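Local coordinates for 5-methylthioribose-1-phosphate isomerase (Saccharomyces cerevisiae, PDB 1W2W), which catalyses the interconversion of methylthioribose-1-phosphate and methylthioribulose-1-phosphate in methionine salvage, the present chain being the N-terminal portion of the enzyme, at residues K19-Q23 / L24-Y28; M48-G52 / A53-A57; K160-I163 / D164-K168. All coordinates share one frame; numbering follows the deposited sequence.

Contact 1 (K19-Q23 / L24-Y28); sequences KVLDQ and LLLPY
Asp22 folds its carboxylate forward over the turn that ends strand 17-21, and the next two leucines lie against it. OD1 accepts the N-H of Leu24 at 3.0 Å, on its anti side and 27° out of the carboxylate plane, which makes an Asx turn. One residue on, Leu25 N donates to Asp22 O at 3.1 Å and closes a beta turn around Gln23 and Leu24. Asp22 CG lies anti to its own nitrogen (chi1 -171°), which lets one flat group serve both the amide and the leucines: Leu24 CB sits 3.3 Å from OD1, and Leu25 CD1 lies 3.6 Å from OD2. This side fits closely, although its two leucines are partly open to solvent.

The buried side touches more loosely. Leu21 and Leu26 meet nearly at right angles through their CD1 atoms, 4.2 Å apart, and Gln23 CG lies 4.0 Å from Leu26 CD1. The side-chain amide of Gln23 turns to Arg51, whose NH1 donates to OE1.

Around the turn, Asp22 OD2 accepts from Gln49 NE2 in the loop before helix 53-73, a neighbouring chain packs on Leu24 and Leu26, and strand 17-21 runs between strands 6-9 and 32-34 in the antiparallel sheet.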
ATOM      1  N   LYS A  19     -20.665  -9.638  22.691  1.00  6.16           N
ATOM      2  CA  LYS A  19     -20.879  -9.308  21.280  1.00  5.21           C
ATOM      3  C   LYS A  19     -19.632  -8.577  20.787  1.00  5.96           C
ATOM      4  O   LYS A  19     -18.931  -7.965  21.583  1.00  5.64           O
ATOM      5  CB  LYS A  19     -22.153  -8.472  21.080  1.00  7.42           C
ATOM      6  CG  LYS A  19     -22.096  -7.057  21.640  1.00  7.84           C
ATOM      7  CD  LYS A  19     -23.465  -6.384  21.548  1.00  7.54           C
ATOM      8  CE  LYS A  19     -23.381  -4.904  21.894  1.00  6.76           C
ATOM      9  NZ  LYS A  19     -24.740  -4.290  21.985  1.00  5.99           N
ATOM     10  N   VAL A  20     -19.329  -8.645  19.496  1.00  5.46           N
ATOM     11  CA  VAL A  20     -18.092  -8.045  19.001  1.00  4.81           C
ATOM     12  C   VAL A  20     -18.356  -7.150  17.797  1.00  3.14           C
ATOM     13  O   VAL A  20     -19.270  -7.393  16.999  1.00  5.89           O
ATOM     14  CB  VAL A  20     -17.041  -9.104  18.629  1.00  5.23           C
ATOM     15  CG1 VAL A  20     -16.656  -9.946  19.849  1.00  6.44           C
ATOM     16  CG2 VAL A  20     -17.549  -9.979  17.475  1.00  5.10           C
ATOM     17  N   LEU A  21     -17.564  -6.095  17.662  1.00  5.22           N
ATOM     18  CA  LEU A  21     -17.705  -5.227  16.503  1.00  5.82           C
ATOM     19  C   LEU A  21     -17.235  -5.987  15.280  1.00  6.07           C
ATOM     20  O   LEU A  21     -16.213  -6.658  15.334  1.00  7.17           O
ATOM     21  CB  LEU A  21     -16.821  -3.994  16.667  1.00  5.19           C
ATOM     22  CG  LEU A  21     -17.395  -2.772  17.373  1.00  5.66           C
ATOM     23  CD1 LEU A  21     -16.356  -1.671  17.312  1.00  4.14           C
ATOM     24  CD2 LEU A  21     -18.705  -2.336  16.728  1.00  5.54           C
ATOM     25  N   ASP A  22     -17.957  -5.863  14.172  1.00  9.81           N
ATOM     26  CA  ASP A  22     -17.465  -6.436  12.924  1.00 10.42           C
ATOM     27  C   ASP A  22     -16.428  -5.490  12.315  1.00 11.56           C
ATOM     28  O   ASP A  22     -16.767  -4.475  11.677  1.00 11.02           O
ATOM     29  CB  ASP A  22     -18.618  -6.645  11.949  1.00 11.99           C
ATOM     30  CG  ASP A  22     -18.202  -7.433  10.731  1.00 13.45           C
ATOM     31  OD1 ASP A  22     -16.983  -7.454  10.424  1.00 15.99           O
ATOM     32  OD2 ASP A  22     -19.024  -8.076  10.035  1.00 16.04           O
ATOM     33  N   GLN A  23     -15.153  -5.815  12.506  1.00 10.80           N
ATOM     34  CA  GLN A  23     -14.116  -4.878  12.092  1.00 11.44           C
ATOM     35  C   GLN A  23     -13.906  -4.832  10.592  1.00 12.64           C
ATOM     36  O   GLN A  23     -13.183  -3.962  10.098  1.00 14.51           O
ATOM     37  CB  GLN A  23     -12.809  -5.171  12.815  1.00 10.50           C
ATOM     38  CG  GLN A  23     -12.933  -5.011  14.331  1.00 10.02           C
ATOM     39  CD  GLN A  23     -11.597  -5.157  15.022  1.00 11.08           C
ATOM     40  OE1 GLN A  23     -10.608  -4.558  14.601  1.00 10.45           O
ATOM     41  NE2 GLN A  23     -11.556  -5.966  16.079  1.00 12.23           N
ATOM     42  N   LEU A  24     -14.525  -5.757   9.867  1.00 12.93           N
ATOM     43  CA  LEU A  24     -14.490  -5.700   8.415  1.00 13.45           C
ATOM     44  C   LEU A  24     -15.266  -4.483   7.914  1.00 12.67           C
ATOM     45  O   LEU A  24     -14.975  -3.984   6.833  1.00 14.18           O
ATOM     46  CB  LEU A  24     -15.078  -6.971   7.782  1.00 13.30           C
ATOM     47  CG  LEU A  24     -14.405  -8.324   8.042  1.00 15.35           C
ATOM     48  CD1 LEU A  24     -15.305  -9.401   7.458  1.00 14.93           C
ATOM     49  CD2 LEU A  24     -13.024  -8.391   7.389  1.00 15.40           C
ATOM     50  N   LEU A  25     -16.246  -4.021   8.695  1.00 13.06           N
ATOM     51  CA  LEU A  25     -17.210  -3.013   8.257  1.00 14.73           C
ATOM     52  C   LEU A  25     -16.910  -1.593   8.757  1.00 13.33           C
ATOM     53  O   LEU A  25     -17.536  -0.621   8.309  1.00 14.10           O
ATOM     54  CB  LEU A  25     -18.625  -3.437   8.668  1.00 14.93           C
ATOM     55  CG  LEU A  25     -19.026  -4.848   8.211  1.00 15.89           C
ATOM     56  CD1 LEU A  25     -20.465  -5.147   8.629  1.00 18.68           C
ATOM     57  CD2 LEU A  25     -18.857  -5.008   6.702  1.00 17.59           C
ATOM     58  N   LEU A  26     -15.947  -1.469   9.676  1.00 13.57           N
ATOM     59  CA  LEU A  26     -15.556  -0.164  10.197  1.00 13.70           C
ATOM     60  C   LEU A  26     -14.801   0.617   9.114  1.00 13.15           C
ATOM     61  O   LEU A  26     -14.271   0.013   8.182  1.00 13.75           O
ATOM     62  CB  LEU A  26     -14.676  -0.332  11.442  1.00 14.18           C
ATOM     63  CG  LEU A  26     -15.324  -0.922  12.710  1.00 14.33           C
ATOM     64  CD1 LEU A  26     -14.254  -1.316  13.744  1.00 14.53           C
ATOM     65  CD2 LEU A  26     -16.272   0.081  13.330  1.00 15.83           C
ATOM     66  N   PRO A  27     -14.727   1.941   9.218  1.00 13.75           N
ATOM     67  CA  PRO A  27     -15.298   2.726  10.314  1.00 14.55           C
ATOM     68  C   PRO A  27     -16.712   3.245  10.100  1.00 15.55           C
ATOM     69  O   PRO A  27     -17.299   3.760  11.058  1.00 16.69           O
ATOM     70  CB  PRO A  27     -14.338   3.915  10.392  1.00 15.58           C
ATOM     71  CG  PRO A  27     -13.948   4.143   8.966  1.00 14.69           C
ATOM     72  CD  PRO A  27     -14.006   2.792   8.255  1.00 14.91           C
ATOM     73  N   TYR A  28     -17.260   3.142   8.895  1.00 14.58           N
ATOM     74  CA  TYR A  28     -18.556   3.780   8.663  1.00 15.89           C
ATOM     75  C   TYR A  28     -19.736   2.984   9.177  1.00 16.35           C
ATOM     76  O   TYR A  28     -20.786   3.553   9.476  1.00 15.63           O
ATOM     77  CB  TYR A  28     -18.763   4.103   7.189  1.00 16.31           C
ATOM     78  CG  TYR A  28     -17.872   5.230   6.708  1.00 19.39           C
ATOM     79  CD1 TYR A  28     -18.235   6.567   6.886  1.00 22.23           C
ATOM     80  CD2 TYR A  28     -16.658   4.951   6.081  1.00 21.73           C
ATOM     81  CE1 TYR A  28     -17.409   7.590   6.446  1.00 22.51           C
ATOM     82  CE2 TYR A  28     -15.835   5.968   5.637  1.00 23.12           C
ATOM     83  CZ  TYR A  28     -16.210   7.278   5.819  1.00 23.29           C
ATOM     84  OH  TYR A  28     -15.361   8.265   5.361  1.00 24.98           O
TER

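Contact 2 (M48-G52 / A53-A57). With SO4 (sulfate ion), chain I.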
HETATM    1  N   MSE A  48     -11.798 -12.675  10.344  1.00 12.12           N
HETATM    2  CA  MSE A  48     -11.202 -11.379  10.711  1.00 11.90           C
HETATM    3  C   MSE A  48     -12.231 -10.292  11.008  1.00 11.46           C
HETATM    4  O   MSE A  48     -11.981  -9.084  10.863  1.00 11.25           O
HETATM    5  CB  MSE A  48     -10.161 -10.930   9.688  1.00 12.17           C
HETATM    6  CG  MSE A  48      -8.984 -11.888   9.629  1.00 11.78           C
HETATM    7 SE   MSE A  48      -7.547 -11.301   8.441  1.00 18.16          SE
HETATM    8  CE  MSE A  48      -6.848  -9.742   9.459  1.00 13.37           C
ATOM      9  N   GLN A  49     -13.401 -10.733  11.453  1.00 11.24           N
ATOM     10  CA  GLN A  49     -14.377  -9.816  12.003  1.00 11.04           C
ATOM     11  C   GLN A  49     -13.899  -9.315  13.356  1.00 10.79           C
ATOM     12  O   GLN A  49     -14.114  -8.156  13.687  1.00 11.55           O
ATOM     13  CB  GLN A  49     -15.741 -10.481  12.151  1.00 12.17           C
ATOM     14  CG  GLN A  49     -16.427 -10.745  10.826  1.00 13.58           C
ATOM     15  CD  GLN A  49     -17.688 -11.550  11.018  1.00 14.92           C
ATOM     16  OE1 GLN A  49     -17.617 -12.706  11.426  1.00 16.83           O
ATOM     17  NE2 GLN A  49     -18.842 -10.946  10.742  1.00 14.61           N
ATOM     18  N   VAL A  50     -13.248 -10.186  14.121  1.00 11.21           N
ATOM     19  CA  VAL A  50     -12.402  -9.750  15.230  1.00 10.84           C
ATOM     20  C   VAL A  50     -10.970 -10.034  14.800  1.00 11.43           C
ATOM     21  O   VAL A  50     -10.670 -11.120  14.286  1.00 11.97           O
ATOM     22  CB  VAL A  50     -12.698 -10.566  16.517  1.00 10.93           C
ATOM     23  CG1 VAL A  50     -11.759 -10.147  17.644  1.00 10.06           C
ATOM     24  CG2 VAL A  50     -14.148 -10.387  16.960  1.00 10.99           C
ATOM     25  N   ARG A  51     -10.070  -9.074  15.002  1.00  9.70           N
ATOM     26  CA  ARG A  51      -8.663  -9.350  14.757  1.00 10.80           C
ATOM     27  C   ARG A  51      -7.823  -8.494  15.688  1.00 10.02           C
ATOM     28  O   ARG A  51      -8.367  -7.749  16.508  1.00  8.93           O
ATOM     29  CB  ARG A  51      -8.286  -9.153  13.280  1.00 10.43           C
ATOM     30  CG  ARG A  51      -9.022  -8.018  12.544  1.00 10.27           C
ATOM     31  CD  ARG A  51      -8.804  -6.640  13.167  1.00  8.74           C
ATOM     32  NE  ARG A  51      -7.377  -6.359  13.322  1.00  9.76           N
ATOM     33  CZ  ARG A  51      -6.859  -5.440  14.129  1.00 11.70           C
ATOM     34  NH1 ARG A  51      -7.646  -4.678  14.876  1.00 10.18           N
ATOM     35  NH2 ARG A  51      -5.535  -5.281  14.185  1.00 10.14           N
ATOM     36  N   GLY A  52      -6.507  -8.616  15.597  1.00 10.38           N
ATOM     37  CA  GLY A  52      -5.668  -8.106  16.667  1.00 10.76           C
ATOM     38  C   GLY A  52      -5.332  -9.220  17.638  1.00 10.65           C
ATOM     39  O   GLY A  52      -6.224  -9.894  18.155  1.00 10.73           O
ATOM     40  N   ALA A  53      -4.043  -9.425  17.890  1.00  9.75           N
ATOM     41  CA  ALA A  53      -3.641 -10.644  18.598  1.00 12.07           C
ATOM     42  C   ALA A  53      -4.355 -10.873  19.941  1.00 11.18           C
ATOM     43  O   ALA A  53      -4.914 -11.956  20.165  1.00 11.45           O
ATOM     44  CB  ALA A  53      -2.123 -10.714  18.770  1.00 11.48           C
ATOM     45  N   PRO A  54      -4.330  -9.894  20.846  1.00 10.13           N
ATOM     46  CA  PRO A  54      -5.024 -10.074  22.123  1.00 10.83           C
ATOM     47  C   PRO A  54      -6.535 -10.159  21.980  1.00 10.31           C
ATOM     48  O   PRO A  54      -7.133 -10.979  22.676  1.00 10.12           O
ATOM     49  CB  PRO A  54      -4.590  -8.856  22.952  1.00 10.78           C
ATOM     50  CG  PRO A  54      -3.319  -8.366  22.245  1.00 11.97           C
ATOM     51  CD  PRO A  54      -3.631  -8.593  20.780  1.00 10.30           C
ATOM     52  N   ALA A  55      -7.152  -9.356  21.115  1.00  9.03           N
ATOM     53  CA  ALA A  55      -8.594  -9.474  20.916  1.00 10.07           C
ATOM     54  C   ALA A  55      -9.002 -10.865  20.450  1.00 10.77           C
ATOM     55  O   ALA A  55     -10.045 -11.401  20.865  1.00 11.57           O
ATOM     56  CB  ALA A  55      -9.094  -8.422  19.922  1.00  9.33           C
ATOM     57  N   ILE A  56      -8.186 -11.455  19.581  1.00 10.57           N
ATOM     58  CA  ILE A  56      -8.437 -12.823  19.133  1.00 10.82           C
ATOM     59  C   ILE A  56      -8.472 -13.791  20.318  1.00 11.54           C
ATOM     60  O   ILE A  56      -9.408 -14.595  20.437  1.00 11.71           O
ATOM     61  CB  ILE A  56      -7.388 -13.244  18.095  1.00 10.71           C
ATOM     62  CG1 ILE A  56      -7.572 -12.429  16.808  1.00  9.72           C
ATOM     63  CG2 ILE A  56      -7.436 -14.766  17.856  1.00 10.73           C
ATOM     64  CD1 ILE A  56      -6.397 -12.499  15.860  1.00 11.18           C
ATOM     65  N   ALA A  57      -7.459 -13.711  21.182  1.00 11.55           N
ATOM     66  CA  ALA A  57      -7.413 -14.541  22.390  1.00 11.45           C
ATOM     67  C   ALA A  57      -8.606 -14.301  23.304  1.00 11.62           C
ATOM     68  O   ALA A  57      -9.164 -15.238  23.889  1.00 11.47           O
ATOM     69  CB  ALA A  57      -6.121 -14.304  23.147  1.00 11.07           C
TER
HETATM   70  S   SO4 I1212      -4.342  -8.933  12.513  1.00 12.07           S
HETATM   71  O1  SO4 I1212      -5.019  -9.811  13.474  1.00 11.67           O
HETATM   72  O2  SO4 I1212      -4.059  -9.709  11.304  1.00 14.99           O
HETATM   73  O3  SO4 I1212      -5.218  -7.832  12.158  1.00 12.20           O
HETATM   74  O4  SO4 I1212      -3.090  -8.469  13.097  1.00 16.75           O
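Gly52 carries a sulfate on its amide and a helix on its carbonyl: its N-H points at sulfate O1, 2.9 Å away, while its O receives Ile56 N, also at 2.9 Å, nearly in line with the C=O bond (175°). Its phi of 95° suits a glycine, since at these backbone angles a beta carbon would be jammed against the carbonyl oxygen of Arg51. The sulfate probably came from the crystallisation liquor.

Arg51 holds the anion from a second direction. Its CG is squeezed between the backbone N and the carbonyl carbon (chi1 35°), and two further bends curl the chain back until the guanidinium meets O3 edge-on, in its own plane. NE makes the straighter bond to O3 at 2.9 Å, and NH2 a longer, more bent one to the same oxygen at 3.3 Å. NH1 also donates to Gln23 OE1, and NH2 has a second partner in Asn182 O.

Gly52 is the N-cap of helix 53-73, and a backbone N-H at a helix N-terminus is a familiar anion site, where the helix end would probably add to the attraction. The side chain of Arg51 also lies about 4 Å from that of Cys181, the predicted transition-state stabiliser, consistent with the sulfate marking where a substrate phosphate sits. Arg106 NH2 and a neighbouring chain also hydrogen-bond the sulfate.

Apolar atoms also border the anion. The selenomethionine at Met48 brings CE to 3.3 Å from sulfate O2, and Ile56 CD1 approaches O1 at 3.8 Å. Farther from the anion, Val50 CG1 rests on Ala55 CB at 3.9 Å. The buried Arg51 O has no polar partner and faces Ala55 CB at 3.6 Å.

Contact 3 (K160-I163 / D164-K168)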
ATOM      1  N   LYS A 160       7.738   6.840  28.457  1.00 11.71           N
ATOM      2  CA  LYS A 160       8.820   7.328  29.319  1.00 12.86           C
ATOM      3  C   LYS A 160      10.172   6.982  28.707  1.00 12.92           C
ATOM      4  O   LYS A 160      11.097   7.803  28.694  1.00 13.38           O
ATOM      5  CB  LYS A 160       8.680   6.740  30.728  1.00 13.67           C
ATOM      6  CG  LYS A 160       9.876   6.956  31.657  1.00 19.30           C
ATOM      7  CD  LYS A 160       9.540   6.512  33.094  1.00 24.37           C
ATOM      8  CE  LYS A 160      10.756   6.418  34.022  1.00 26.51           C
ATOM      9  NZ  LYS A 160      11.912   7.260  33.609  1.00 28.39           N
ATOM     10  N   TYR A 161      10.284   5.764  28.180  1.00 12.15           N
ATOM     11  CA  TYR A 161      11.532   5.308  27.602  1.00 12.58           C
ATOM     12  C   TYR A 161      11.953   6.199  26.428  1.00 12.98           C
ATOM     13  O   TYR A 161      13.103   6.649  26.371  1.00 12.38           O
ATOM     14  CB  TYR A 161      11.451   3.823  27.211  1.00 12.25           C
ATOM     15  CG  TYR A 161      12.751   3.285  26.676  1.00 13.21           C
ATOM     16  CD1 TYR A 161      13.711   2.741  27.528  1.00 13.99           C
ATOM     17  CD2 TYR A 161      13.027   3.324  25.319  1.00 14.32           C
ATOM     18  CE1 TYR A 161      14.901   2.259  27.039  1.00 16.47           C
ATOM     19  CE2 TYR A 161      14.209   2.843  24.828  1.00 15.95           C
ATOM     20  CZ  TYR A 161      15.144   2.318  25.678  1.00 17.22           C
ATOM     21  OH  TYR A 161      16.322   1.842  25.155  1.00 18.78           O
ATOM     22  N   LEU A 162      11.028   6.476  25.506  1.00 13.12           N
ATOM     23  CA  LEU A 162      11.368   7.341  24.379  1.00 11.72           C
ATOM     24  C   LEU A 162      11.709   8.766  24.830  1.00 12.03           C
ATOM     25  O   LEU A 162      12.699   9.345  24.366  1.00 12.30           O
ATOM     26  CB  LEU A 162      10.267   7.354  23.309  1.00 10.59           C
ATOM     27  CG  LEU A 162      10.548   8.222  22.075  1.00 10.77           C
ATOM     28  CD1 LEU A 162      11.770   7.712  21.320  1.00 11.38           C
ATOM     29  CD2 LEU A 162       9.307   8.230  21.150  1.00 11.32           C
ATOM     30  N   ILE A 163      10.911   9.325  25.732  1.00 12.32           N
ATOM     31  CA  ILE A 163      11.194  10.672  26.226  1.00 13.79           C
ATOM     32  C   ILE A 163      12.579  10.732  26.858  1.00 14.82           C
ATOM     33  O   ILE A 163      13.327  11.684  26.630  1.00 15.24           O
ATOM     34  CB  ILE A 163      10.105  11.154  27.190  1.00 14.57           C
ATOM     35  CG1 ILE A 163       8.782  11.313  26.443  1.00 13.25           C
ATOM     36  CG2 ILE A 163      10.522  12.463  27.900  1.00 15.56           C
ATOM     37  CD1 ILE A 163       8.797  12.304  25.279  1.00 15.04           C
ATOM     38  N   ASP A 164      12.925   9.709  27.633  1.00 15.31           N
ATOM     39  CA  ASP A 164      14.241   9.640  28.269  1.00 16.33           C
ATOM     40  C   ASP A 164      15.384   9.546  27.256  1.00 16.52           C
ATOM     41  O   ASP A 164      16.413  10.219  27.406  1.00 16.68           O
ATOM     42  CB  ASP A 164      14.326   8.462  29.247  1.00 16.40           C
ATOM     43  CG  ASP A 164      13.509   8.673  30.515  1.00 18.28           C
ATOM     44  OD1 ASP A 164      13.105   9.817  30.832  1.00 19.68           O
ATOM     45  OD2 ASP A 164      13.221   7.719  31.265  1.00 19.55           O
ATOM     46  N   VAL A 165      15.206   8.718  26.226  1.00 15.52           N
ATOM     47  CA  VAL A 165      16.166   8.612  25.134  1.00 16.15           C
ATOM     48  C   VAL A 165      16.396   9.965  24.443  1.00 17.06           C
ATOM     49  O   VAL A 165      17.542  10.360  24.190  1.00 16.91           O
ATOM     50  CB  VAL A 165      15.702   7.576  24.091  1.00 16.91           C
ATOM     51  CG1 VAL A 165      16.450   7.759  22.780  1.00 19.21           C
ATOM     52  CG2 VAL A 165      15.893   6.160  24.643  1.00 18.55           C
ATOM     53  N   LEU A 166      15.301  10.659  24.140  1.00 16.18           N
ATOM     54  CA  LEU A 166      15.375  11.961  23.478  1.00 17.35           C
ATOM     55  C   LEU A 166      15.985  13.015  24.394  1.00 18.46           C
ATOM     56  O   LEU A 166      16.781  13.845  23.961  1.00 19.86           O
ATOM     57  CB  LEU A 166      13.987  12.399  23.006  1.00 17.01           C
ATOM     58  CG  LEU A 166      13.371  11.504  21.930  1.00 15.61           C
ATOM     59  CD1 LEU A 166      11.911  11.923  21.660  1.00 13.80           C
ATOM     60  CD2 LEU A 166      14.198  11.510  20.649  1.00 15.66           C
ATOM     61  N   GLN A 167      15.605  12.980  25.664  1.00 19.53           N
ATOM     62  CA  GLN A 167      16.166  13.914  26.634  1.00 20.74           C
ATOM     63  C   GLN A 167      17.669  13.694  26.801  1.00 21.08           C
ATOM     64  O   GLN A 167      18.426  14.667  26.880  1.00 21.75           O
ATOM     65  CB  GLN A 167      15.364  13.942  27.949  1.00 21.21           C
ATOM     66  CG  GLN A 167      14.123  14.854  27.850  1.00 21.91           C
ATOM     67  CD  GLN A 167      13.135  14.805  29.014  1.00 25.66           C
ATOM     68  OE1 GLN A 167      12.119  15.523  28.994  1.00 25.91           O
ATOM     69  NE2 GLN A 167      13.412  13.975  30.018  1.00 25.10           N
ATOM     70  N   LYS A 168      18.113  12.438  26.817  1.00 20.85           N
ATOM     71  CA  LYS A 168      19.548  12.160  26.809  1.00 22.42           C
ATOM     72  C   LYS A 168      20.287  12.687  25.574  1.00 23.77           C
ATOM     73  O   LYS A 168      21.412  13.192  25.685  1.00 22.69           O
ATOM     74  CB  LYS A 168      19.840  10.669  26.990  1.00 22.41           C
ATOM     75  CG  LYS A 168      21.311  10.387  27.228  1.00 22.80           C
ATOM     76  CD  LYS A 168      21.606   8.900  27.381  1.00 23.46           C
ATOM     77  CE  LYS A 168      23.103   8.647  27.230  1.00 25.53           C
ATOM     78  NZ  LYS A 168      23.530   7.334  27.773  1.00 25.20           N
TER
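Lys160 NZ reaches one turn along the helix to Asp164 OD2, a salt bridge of 2.7 Å that uses the syn lone pair of the carboxylate oxygen. It is the first of four i to i+4 pairs over the closing turns of the long alpha-helix 129-168. The lysine chain runs extended as far as CE and then swings its ammonium group nearly eclipsed (chi4 24°), a bend that brings NZ back to the acid. With an alanine in place of Asp164, the Lys160 ammonium would probably be left without its charge partner and set free to turn into solvent.

The second pair is a CH-pi contact. Val165 CG2 stands over one face of the Tyr161 ring, 4.2 Å from its centroid and 28° off the normal, and comes nearest at CE2, 3.7 Å away. CG of Tyr161 is trans to its own nitrogen (chi1 -177°), which leans the ring toward the next turn, within reach of Val165.

On the buried side Leu162 CG touches Leu166 CD1 at 4.0 Å. In the fourth pair the exposed, extended Gln167 lies across the buried Ile163, whose CG2 is 3.6 Å from Gln167 OE1.

A further layer backs the buried leucines and Ile163. Leu162, Ile163 and Leu166 all rest on Phe175 of strand 174-179, and the first two also press on Leu201 of helix 194-210. A neighbouring chain packs against Tyr161, Leu162, Leu166 and Gln167.

Underneath, the backbone sets the spacing: Gln167 N bonds to Ile163 O, Asp164 N to Lys160 O at 2.8 Å, Val165 N to Tyr161 O at 3.0 Å, and Leu166 N to Leu162 O at 2.9 Å.

In the fold
From the N terminus, the chain leaves strand 17-21 of the small antiparallel sheet through the turn of contact 1, passes through strand 32-34 and helix 38-46, and enters helix 53-73 at contact 2. The three contacts follow in series; none nests in or crosses another. The first two touch: Gln23 N lies 2.8 Å from Gln49 O, probably a hydrogen bond, and Val20 CG2 packs 3.5 Å from Val50 CG2, fastening the sheet to the loop before the helix. Contact 3 comes much later, in the last turns of helix 129-168, its centre about 32 Å from that of contact 2, where the helix packs against strand 174-179 and helix 194-210.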